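Probable outer membrane protein (Pseudomonas aeruginosa, PDB 3DWO) probably works as a long-chain fatty acid transporting porin of the FadL family, a beta barrel carrying hydrophobic compounds through the outer membrane. Local coordinates at residues G342-Y345 and W351-R354; A11-A16 and S402-K407; G20-N25 and P34-F39. All coordinates share one frame; numbering follows the deposited sequence.

Contact 1 (G342-Y345 and W351-R354); sequences GGDY and WTMR. With C8E ((hydroxyethyloxy)tri(ethyloxy)octane), chain G; C8E ((hydroxyethyloxy)tri(ethyloxy)octane), chain J.
Thr352 makes the first approach of strand 351-360 to strand 336-346, where its CA lies 3.3 Å from Tyr345 O in a CA-H...O contact. With OG1 anti to the backbone N (chi1 170°), the Thr352 hydroxyl lies beside its own carbonyl carbon and comes to 3.5 Å from Tyr345 O.

Met353 then forms the antiparallel hydrogen-bonded pair with Tyr345. Met353 N donates to Tyr345 O at 2.7 Å, almost straight at the hydrogen, and Tyr345 N returns the bond to Met353 O, also at 2.7 Å. Both side chains leave the same face of the strands, but spread apart: the end of the tyrosine leads off from strand 351-360, and the thioether bends at its last torsion. Atom C6 of the chain G detergent lies 3.7 Å from Tyr345 CB, while C4 of the chain J molecule is 3.8 Å from Met353 SD, as expected of a wall that faces lipid.

Arg354 is the non-hydrogen-bonded partner of Asp344, and their side chains emerge on the other face. The arginine chain, extended from CG to NE, passes obliquely across the carboxylate, with CD 3.1 Å from Asp344 OD1, before NE closes a salt bridge to Asp344 OD2 at 2.7 Å. The bond is bent (136° at the hydrogen); OD2 lies somewhat out of the guanidinium plane, NE meets OD2 from above the carboxylate plane, and the two planes stand 65° apart. Asp344 OD1 is held by a second salt bridge, to Arg15, and Arg354 NH2 pairs with Asp398, so two carboxylates probably balance the two neighbouring arginines.

Alternation of this sort, charge on the inner face and apolar or aromatic groups on the outer, is characteristic of a beta hairpin in the wall of an outer-membrane barrel.

Contact 2 (A11-A16 and S402-K407); sequences AGWGRA and SRQFVK. With C8E ((hydroxyethyloxy)tri(ethyloxy)octane), chain F; C8E ((hydroxyethyloxy)tri(ethyloxy)octane), chain E.
Trp13 and Ser402 bury most of the surface in this contact between the short N-terminal helix and the barrel wall, and Gln404 adds a smaller share. The six-membered ring of the indole does the touching: its CE3 rests 3.7 Å from Ser402 CB. Ser402 OG lies in the plane of the indole, at the edge, and it is there because the hydroxyl is anti to the backbone N (chi1 -177°). The strongest polar partner of this hydroxyl is Ser382 OG on the adjoining strand 378-388, and this bond probably helps to hold the hydroxyl while Ser402 CB and OG meet the ring.

Gln404 approaches the next corner of the indole, with NE2 4.0 Å from Trp13 CZ3. Ring and amide planes stand 70° apart, and the two side chains cross at about a right angle. A bend at chi2 (77°) folds the amide back along its own strand, where NE2 gives a weak bond to Ser402 OG at 2.9 Å. The aliphatic part of Gln404 meets a detergent molecule, C13 of chain E lying 3.4 Å from CG. The same molecule reaches the indole edge, with its C11 4.0 Å from Trp13 CH2; tryptophan and glutamine thus share an amphiphilic guest.

The outward side of the strand meets a different detergent: Phe405 has C2 of the chain F molecule over one ring face and Arg403 CG over the opposite one.

Just beyond the tryptophan the helix stops in a Schellman motif, with Ala16 at positive phi as its C-prime residue. Trp13 is also packed against Ala400 on strand 395-411, Phe380 on strand 378-388, and Val434 and Ser436 on strand 423-441, so the indole from helix 10-14 spans three consecutive barrel strands.

Contact 3 (G20-N25 and P34-F39); sequences GSLFPN and PAAMAF
Leu22 sets its CG anti to its own carbonyl carbon (chi1 -66°), and with chi2 at -175° CD1 extends the chain anti to CA, leaving CD2 as the branch nearest Ala36. That methyl meets Ala36 CB at 3.7 Å, an apolar touch of one methyl on another. Ala36 CB points at the loop 20-25 and also lies 4.1 Å from Ser21 O, so the small side chain faces both the leucine branch and the backbone just before it.

Residues 34-38 have helical backbone angles, and from them Ala36 is presented; Ala38 N bonds to Ala35 O at 3.0 Å and Phe39 N to Ala36 O at 3.2 Å. Both segments belong to the N-terminal portion that, in the FadL family, forms a hatch plugging the barrel, and Val219 on strand 201-220 lies against Leu22, Ala35, Ala36 and Phe39 alike.

Farther along, the two backbones are joined through one water. Asn25 N donates to it at 2.8 Å, and the water in turn donates to Phe39 O at 2.8 Å, bridging two main chains whose CA atoms stand 7.3 Å apart. Strand 287-295 meets the loop 20-25 through Asp291 and Val293, which touch Leu22, whereas Met37 and Pro34 rest on Ser149 of strand 138-153.

Overall arrangement
From the N terminus the chain runs through helix 10-14, the first half of contact 2, and into the loop 20-25. Contact 3 closes first, returning after eight residues to 34-39 before the first barrel strand. Contact 1 follows in series, a hairpin with a short connection. Contact 2 closes last, when strand 395-411 meets the helix, so its long loop encloses both others. Side chains join the three: Arg15 forms a salt bridge with Asp344 and a cation-pi interaction with Phe23, whose ring packs against Gly343. The N-terminal portion, probably a hatch as in FadL, is tied to strands 336-346 and 351-360 at contact 1, 395-411 at contact 2, and 201-220 and 138-153 around contact 3.

Contact 1 (G342-Y345 and W351-R354)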
loop_
_atom_site.group_PDB
_atom_site.type_symbol
_atom_site.label_atom_id
_atom_site.label_comp_id
_atom_site.label_asym_id
_atom_site.label_seq_id
_atom_site.Cartn_x
_atom_site.Cartn_y
_atom_site.Cartn_z
ATOM N N GLY A 342 -0.901 -19.298 -12.581
ATOM C CA GLY A 342 -0.559 -20.344 -11.640
ATOM C C GLY A 342 -1.721 -21.304 -11.514
ATOM O O GLY A 342 -2.724 -21.150 -12.210
ATOM N N GLY A 343 -1.603 -22.292 -10.635
ATOM C CA GLY A 343 -2.688 -23.238 -10.485
ATOM C C GLY A 343 -2.548 -24.202 -9.328
ATOM O O GLY A 343 -1.559 -24.182 -8.596
ATOM N N ASP A 344 -3.557 -25.057 -9.187
ATOM C CA ASP A 344 -3.623 -26.053 -8.127
ATOM C C ASP A 344 -3.573 -27.473 -8.681
ATOM O O ASP A 344 -4.142 -27.764 -9.737
ATOM C CB ASP A 344 -4.924 -25.879 -7.338
ATOM C CG ASP A 344 -4.892 -24.685 -6.409
ATOM O OD1 ASP A 344 -4.170 -23.712 -6.704
ATOM O OD2 ASP A 344 -5.602 -24.719 -5.384
ATOM N N TYR A 345 -2.893 -28.354 -7.958
ATOM C CA TYR A 345 -2.797 -29.748 -8.360
ATOM C C TYR A 345 -3.091 -30.649 -7.170
ATOM O O TYR A 345 -2.371 -30.626 -6.175
ATOM C CB TYR A 345 -1.404 -30.074 -8.893
ATOM C CG TYR A 345 -1.326 -31.469 -9.460
ATOM C CD1 TYR A 345 -1.830 -31.750 -10.728
ATOM C CD2 TYR A 345 -0.804 -32.521 -8.708
ATOM C CE1 TYR A 345 -1.821 -33.044 -11.235
ATOM C CE2 TYR A 345 -0.794 -33.821 -9.206
ATOM C CZ TYR A 345 -1.304 -34.073 -10.471
ATOM O OH TYR A 345 -1.308 -35.356 -10.974
ATOM N N TRP A 351 -4.027 -34.074 0.160
ATOM C CA TRP A 351 -3.061 -33.072 -0.280
ATOM C C TRP A 351 -3.289 -32.413 -1.628
ATOM O O TRP A 351 -3.754 -33.035 -2.581
ATOM C CB TRP A 351 -1.650 -33.664 -0.281
ATOM C CG TRP A 351 -1.108 -33.898 1.083
ATOM C CD1 TRP A 351 -1.114 -35.069 1.782
ATOM C CD2 TRP A 351 -0.533 -32.913 1.950
ATOM N NE1 TRP A 351 -0.580 -34.875 3.033
ATOM C CE2 TRP A 351 -0.217 -33.560 3.162
ATOM C CE3 TRP A 351 -0.257 -31.546 1.818
ATOM C CZ2 TRP A 351 0.360 -32.886 4.240
ATOM C CZ3 TRP A 351 0.314 -30.876 2.889
ATOM C CH2 TRP A 351 0.617 -31.548 4.086
ATOM N N THR A 352 -2.937 -31.134 -1.689
ATOM C CA THR A 352 -3.039 -30.348 -2.906
ATOM C C THR A 352 -1.832 -29.416 -2.928
ATOM O O THR A 352 -1.432 -28.880 -1.894
ATOM C CB THR A 352 -4.341 -29.525 -2.947
ATOM O OG1 THR A 352 -4.289 -28.600 -4.041
ATOM C CG2 THR A 352 -4.531 -28.770 -1.656
ATOM N N MET A 353 -1.236 -29.254 -4.105
ATOM C CA MET A 353 -0.069 -28.396 -4.265
ATOM C C MET A 353 -0.375 -27.205 -5.153
ATOM O O MET A 353 -1.133 -27.323 -6.116
ATOM C CB MET A 353 1.089 -29.181 -4.878
ATOM C CG MET A 353 1.804 -30.094 -3.910
ATOM S SD MET A 353 3.167 -30.952 -4.723
ATOM C CE MET A 353 3.043 -32.576 -3.964
ATOM N N ARG A 354 0.223 -26.063 -4.827
ATOM C CA ARG A 354 0.021 -24.843 -5.594
ATOM C C ARG A 354 1.344 -24.171 -5.925
ATOM O O ARG A 354 2.349 -24.356 -5.238
ATOM C CB ARG A 354 -0.840 -23.843 -4.815
ATOM C CG ARG A 354 -2.074 -24.436 -4.187
ATOM C CD ARG A 354 -3.086 -23.358 -3.820
ATOM N NE ARG A 354 -4.251 -23.935 -3.157
ATOM C CZ ARG A 354 -4.252 -24.365 -1.902
ATOM N NH1 ARG A 354 -3.149 -24.278 -1.170
ATOM N NH2 ARG A 354 -5.355 -24.887 -1.377
HETATM C C1 C8E G . 1.728 -23.930 -12.450
HETATM C C2 C8E G . 1.015 -25.096 -11.946
HETATM C C3 C8E G . 1.040 -25.256 -10.493
HETATM C C4 C8E G . 1.938 -26.363 -10.198
HETATM C C5 C8E G . 1.327 -27.210 -9.145
HETATM C C6 C8E G . 1.979 -28.505 -9.106
HETATM C C1 C8E J . 5.461 -28.142 -0.771
HETATM C C2 C8E J . 4.763 -27.229 -1.664
HETATM C C3 C8E J . 5.437 -26.976 -2.936
HETATM C C4 C8E J . 4.609 -27.546 -3.984
HETATM C C5 C8E J . 4.830 -26.786 -5.240
HETATM C C6 C8E J . 5.292 -27.680 -6.285
HETATM C C7 C8E J . 4.896 -26.922 -7.456
HETATM C C8 C8E J . 5.767 -27.314 -8.580
HETATM O O9 C8E J . 6.663 -26.485 -9.308
HETATM C C10 C8E J . 6.160 -25.360 -10.006
#

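Contact 2 (A11-A16 and S402-K407)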
loop_
_atom_site.group_PDB
_atom_site.type_symbol
_atom_site.label_atom_id
_atom_site.label_comp_id
_atom_site.label_asym_id
_atom_site.label_seq_id
_atom_site.Cartn_x
_atom_site.Cartn_y
_atom_site.Cartn_z
ATOM N N ALA A 11 -4.456 -19.695 -0.061
ATOM C CA ALA A 11 -4.498 -20.432 -1.319
ATOM C C ALA A 11 -4.110 -19.463 -2.432
ATOM O O ALA A 11 -3.294 -19.787 -3.286
ATOM C CB ALA A 11 -5.898 -20.987 -1.565
ATOM N N GLY A 12 -4.693 -18.269 -2.408
ATOM C CA GLY A 12 -4.370 -17.267 -3.414
ATOM C C GLY A 12 -2.884 -16.939 -3.413
ATOM O O GLY A 12 -2.250 -16.886 -4.473
ATOM N N TRP A 13 -2.318 -16.722 -2.227
ATOM C CA TRP A 13 -0.896 -16.416 -2.125
ATOM C C TRP A 13 -0.059 -17.543 -2.706
ATOM O O TRP A 13 0.982 -17.298 -3.317
ATOM C CB TRP A 13 -0.482 -16.182 -0.667
ATOM C CG TRP A 13 -0.666 -14.762 -0.217
ATOM C CD1 TRP A 13 -1.663 -14.275 0.576
ATOM C CD2 TRP A 13 0.144 -13.636 -0.581
ATOM N NE1 TRP A 13 -1.530 -12.918 0.728
ATOM C CE2 TRP A 13 -0.431 -12.497 0.027
ATOM C CE3 TRP A 13 1.297 -13.479 -1.362
ATOM C CZ2 TRP A 13 0.108 -11.214 -0.123
ATOM C CZ3 TRP A 13 1.834 -12.201 -1.512
ATOM C CH2 TRP A 13 1.236 -11.086 -0.894
ATOM N N GLY A 14 -0.523 -18.776 -2.513
ATOM C CA GLY A 14 0.198 -19.935 -3.011
ATOM C C GLY A 14 0.340 -19.983 -4.522
ATOM O O GLY A 14 1.281 -20.583 -5.041
ATOM N N ARG A 15 -0.590 -19.359 -5.237
ATOM C CA ARG A 15 -0.526 -19.345 -6.695
ATOM C C ARG A 15 -0.350 -17.939 -7.260
ATOM O O ARG A 15 -0.767 -17.651 -8.385
ATOM C CB ARG A 15 -1.774 -20.006 -7.289
ATOM C CG ARG A 15 -3.083 -19.542 -6.681
ATOM C CD ARG A 15 -4.264 -20.250 -7.326
ATOM N NE ARG A 15 -5.524 -19.829 -6.725
ATOM C CZ ARG A 15 -6.210 -20.535 -5.833
ATOM N NH1 ARG A 15 -5.773 -21.718 -5.430
ATOM N NH2 ARG A 15 -7.334 -20.047 -5.335
ATOM N N ALA A 16 0.289 -17.073 -6.476
ATOM C CA ALA A 16 0.541 -15.690 -6.874
ATOM C C ALA A 16 -0.730 -14.968 -7.301
ATOM O O ALA A 16 -0.706 -14.141 -8.215
ATOM C CB ALA A 16 1.572 -15.646 -8.002
ATOM N N SER A 402 5.758 -16.797 -0.409
ATOM C CA SER A 402 5.843 -15.985 -1.604
ATOM C C SER A 402 7.016 -15.019 -1.513
ATOM O O SER A 402 7.192 -14.325 -0.514
ATOM C CB SER A 402 4.537 -15.219 -1.810
ATOM O OG SER A 402 4.581 -14.474 -3.008
ATOM N N ARG A 403 7.829 -15.000 -2.561
ATOM C CA ARG A 403 8.979 -14.119 -2.615
ATOM C C ARG A 403 8.713 -13.065 -3.680
ATOM O O ARG A 403 8.217 -13.373 -4.760
ATOM C CB ARG A 403 10.247 -14.911 -2.956
ATOM C CG ARG A 403 11.434 -14.044 -3.341
ATOM C CD ARG A 403 11.800 -13.055 -2.236
ATOM N NE ARG A 403 12.666 -11.972 -2.709
ATOM C CZ ARG A 403 13.915 -12.139 -3.134
ATOM N NH1 ARG A 403 14.462 -13.349 -3.147
ATOM N NH2 ARG A 403 14.618 -11.095 -3.555
ATOM N N GLN A 404 9.029 -11.818 -3.360
ATOM C CA GLN A 404 8.833 -10.728 -4.298
ATOM C C GLN A 404 10.186 -10.135 -4.655
ATOM O O GLN A 404 10.891 -9.600 -3.791
ATOM C CB GLN A 404 7.941 -9.637 -3.697
ATOM C CG GLN A 404 6.522 -10.076 -3.336
ATOM C CD GLN A 404 6.455 -10.884 -2.051
ATOM O OE1 GLN A 404 7.004 -10.480 -1.024
ATOM N NE2 GLN A 404 5.773 -12.027 -2.098
ATOM N N PHE A 405 10.551 -10.250 -5.927
ATOM C CA PHE A 405 11.808 -9.704 -6.409
ATOM C C PHE A 405 11.497 -8.339 -6.999
ATOM O O PHE A 405 10.806 -8.235 -8.011
ATOM C CB PHE A 405 12.423 -10.598 -7.491
ATOM C CG PHE A 405 12.650 -12.018 -7.056
ATOM C CD1 PHE A 405 11.637 -12.969 -7.178
ATOM C CD2 PHE A 405 13.876 -12.407 -6.518
ATOM C CE1 PHE A 405 11.843 -14.290 -6.771
ATOM C CE2 PHE A 405 14.093 -13.722 -6.109
ATOM C CZ PHE A 405 13.077 -14.665 -6.235
ATOM N N VAL A 406 12.007 -7.296 -6.356
ATOM C CA VAL A 406 11.782 -5.926 -6.798
ATOM C C VAL A 406 13.035 -5.430 -7.492
ATOM O O VAL A 406 14.138 -5.623 -6.993
ATOM C CB VAL A 406 11.488 -5.002 -5.596
ATOM C CG1 VAL A 406 11.084 -3.618 -6.080
ATOM C CG2 VAL A 406 10.396 -5.615 -4.731
ATOM N N LYS A 407 12.879 -4.800 -8.648
ATOM C CA LYS A 407 14.052 -4.306 -9.347
ATOM C C LYS A 407 14.610 -3.088 -8.620
ATOM O O LYS A 407 13.872 -2.321 -7.999
ATOM C CB LYS A 407 13.717 -3.932 -10.793
ATOM C CG LYS A 407 12.758 -2.773 -10.937
ATOM C CD LYS A 407 13.095 -1.935 -12.174
ATOM C CE LYS A 407 13.077 -2.762 -13.455
ATOM N NZ LYS A 407 13.452 -1.940 -14.644
HETATM C C2 C8E F . 14.108 -13.187 -10.352
HETATM C C3 C8E F . 14.794 -12.343 -11.332
HETATM C C4 C8E F . 15.181 -11.113 -10.651
HETATM C C5 C8E F . 14.757 -9.940 -11.480
HETATM C C6 C8E F . 14.491 -8.761 -10.654
HETATM C C7 C8E F . 13.030 -8.749 -10.652
HETATM C C8 C8E F . 12.510 -7.376 -10.876
HETATM O O9 C8E F . 11.416 -7.012 -11.713
HETATM C C10 C8E F . 11.494 -7.298 -13.097
HETATM C C11 C8E F . 10.203 -6.822 -13.701
HETATM C C1 C8E E . 1.271 -2.064 8.906
HETATM C C2 C8E E . 2.044 -1.969 7.676
HETATM C C3 C8E E . 1.309 -2.344 6.472
HETATM C C4 C8E E . 1.644 -3.723 6.165
HETATM C C5 C8E E . 1.907 -3.838 4.716
HETATM C C6 C8E E . 1.793 -5.219 4.304
HETATM C C7 C8E E . 2.330 -5.125 2.962
HETATM C C8 C8E E . 3.233 -6.264 2.753
HETATM O O9 C8E E . 3.641 -6.816 1.521
HETATM C C10 C8E E . 2.677 -7.346 0.634
HETATM C C11 C8E E . 3.471 -7.819 -0.543
HETATM O O12 C8E E . 4.251 -6.744 -1.105
HETATM C C13 C8E E . 5.308 -7.156 -2.019
HETATM C C14 C8E E . 6.664 -6.416 -2.250
HETATM O O15 C8E E . 7.664 -5.929 -1.311
HETATM C C16 C8E E . 7.384 -4.570 -0.917
HETATM C C17 C8E E . 8.036 -3.499 -1.807
HETATM O O18 C8E E . 9.156 -2.698 -1.381
HETATM C C19 C8E E . 8.739 -1.465 -0.730
HETATM C C20 C8E E . 8.994 -0.035 -1.332
HETATM O O21 C8E E . 7.893 0.666 -1.918
#

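Contact 3 (G20-N25 and P34-F39)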
loop_
_atom_site.group_PDB
_atom_site.type_symbol
_atom_site.label_atom_id
_atom_site.label_comp_id
_atom_site.label_asym_id
_atom_site.label_seq_id
_atom_site.Cartn_x
_atom_site.Cartn_y
_atom_site.Cartn_z
ATOM N N GLY A 20 -7.547 -15.181 -9.492
ATOM C CA GLY A 20 -8.342 -14.415 -8.553
ATOM C C GLY A 20 -9.070 -15.322 -7.582
ATOM O O GLY A 20 -8.464 -16.209 -6.972
ATOM N N SER A 21 -10.375 -15.113 -7.443
ATOM C CA SER A 21 -11.170 -15.921 -6.532
ATOM C C SER A 21 -12.134 -16.846 -7.277
ATOM O O SER A 21 -13.162 -17.252 -6.727
ATOM C CB SER A 21 -11.950 -15.007 -5.581
ATOM O OG SER A 21 -12.741 -14.082 -6.307
ATOM N N LEU A 22 -11.789 -17.193 -8.517
ATOM C CA LEU A 22 -12.640 -18.053 -9.330
ATOM C C LEU A 22 -12.458 -19.559 -9.138
ATOM O O LEU A 22 -13.201 -20.347 -9.723
ATOM C CB LEU A 22 -12.487 -17.693 -10.812
ATOM C CG LEU A 22 -13.000 -16.300 -11.200
ATOM C CD1 LEU A 22 -12.917 -16.107 -12.703
ATOM C CD2 LEU A 22 -14.437 -16.136 -10.731
ATOM N N PHE A 23 -11.479 -19.969 -8.334
ATOM C CA PHE A 23 -11.280 -21.393 -8.078
ATOM C C PHE A 23 -12.468 -21.879 -7.248
ATOM O O PHE A 23 -13.035 -21.124 -6.460
ATOM C CB PHE A 23 -9.970 -21.633 -7.322
ATOM C CG PHE A 23 -8.763 -21.747 -8.218
ATOM C CD1 PHE A 23 -8.348 -22.989 -8.692
ATOM C CD2 PHE A 23 -8.057 -20.613 -8.609
ATOM C CE1 PHE A 23 -7.247 -23.100 -9.542
ATOM C CE2 PHE A 23 -6.959 -20.713 -9.458
ATOM C CZ PHE A 23 -6.553 -21.960 -9.927
ATOM N N PRO A 24 -12.863 -23.149 -7.423
ATOM C CA PRO A 24 -13.988 -23.764 -6.708
ATOM C C PRO A 24 -14.120 -23.475 -5.209
ATOM O O PRO A 24 -13.208 -23.734 -4.426
ATOM C CB PRO A 24 -13.799 -25.250 -6.995
ATOM C CG PRO A 24 -13.287 -25.231 -8.402
ATOM C CD PRO A 24 -12.255 -24.110 -8.363
ATOM N N ASN A 25 -15.279 -22.944 -4.827
ATOM C CA ASN A 25 -15.596 -22.634 -3.436
ATOM C C ASN A 25 -14.530 -21.844 -2.678
ATOM O O ASN A 25 -14.091 -22.249 -1.601
ATOM C CB ASN A 25 -15.909 -23.928 -2.680
ATOM C CG ASN A 25 -17.060 -24.700 -3.301
ATOM O OD1 ASN A 25 -18.152 -24.165 -3.496
ATOM N ND2 ASN A 25 -16.819 -25.966 -3.612
ATOM N N PRO A 34 -17.610 -10.744 -5.913
ATOM C CA PRO A 34 -18.829 -11.258 -5.285
ATOM C C PRO A 34 -19.699 -12.135 -6.189
ATOM O O PRO A 34 -20.395 -13.026 -5.710
ATOM C CB PRO A 34 -19.536 -9.983 -4.812
ATOM C CG PRO A 34 -19.065 -8.941 -5.786
ATOM C CD PRO A 34 -17.601 -9.271 -5.923
ATOM N N ALA A 35 -19.653 -11.896 -7.494
ATOM C CA ALA A 35 -20.452 -12.686 -8.425
ATOM C C ALA A 35 -20.128 -14.180 -8.350
ATOM O O ALA A 35 -21.026 -15.015 -8.449
ATOM C CB ALA A 35 -20.250 -12.177 -9.853
ATOM N N ALA A 36 -18.852 -14.513 -8.167
ATOM C CA ALA A 36 -18.417 -15.907 -8.095
ATOM C C ALA A 36 -19.040 -16.639 -6.913
ATOM O O ALA A 36 -19.022 -17.871 -6.835
ATOM C CB ALA A 36 -16.894 -15.975 -8.008
ATOM N N MET A 37 -19.597 -15.867 -5.995
ATOM C CA MET A 37 -20.231 -16.403 -4.801
ATOM C C MET A 37 -21.473 -17.227 -5.180
ATOM O O MET A 37 -21.887 -18.132 -4.453
ATOM C CB MET A 37 -20.618 -15.224 -3.910
ATOM C CG MET A 37 -20.471 -15.447 -2.433
ATOM S SD MET A 37 -20.368 -13.865 -1.569
ATOM C CE MET A 37 -21.736 -12.960 -2.281
ATOM N N ALA A 38 -22.055 -16.907 -6.331
ATOM C CA ALA A 38 -23.251 -17.588 -6.808
ATOM C C ALA A 38 -23.001 -19.051 -7.167
ATOM O O ALA A 38 -23.940 -19.799 -7.429
ATOM C CB ALA A 38 -23.816 -16.845 -8.014
ATOM N N PHE A 39 -21.739 -19.462 -7.169
ATOM C CA PHE A 39 -21.401 -20.833 -7.510
ATOM C C PHE A 39 -20.798 -21.602 -6.348
ATOM O O PHE A 39 -20.276 -22.700 -6.522
ATOM C CB PHE A 39 -20.469 -20.833 -8.720
ATOM C CG PHE A 39 -21.111 -20.277 -9.953
ATOM C CD1 PHE A 39 -22.046 -21.028 -10.664
ATOM C CD2 PHE A 39 -20.843 -18.978 -10.368
ATOM C CE1 PHE A 39 -22.708 -20.487 -11.770
ATOM C CE2 PHE A 39 -21.499 -18.428 -11.469
ATOM C CZ PHE A 39 -22.435 -19.184 -12.171
HETATM O O HOH W 1 -17.441 -22.637 -6.545
#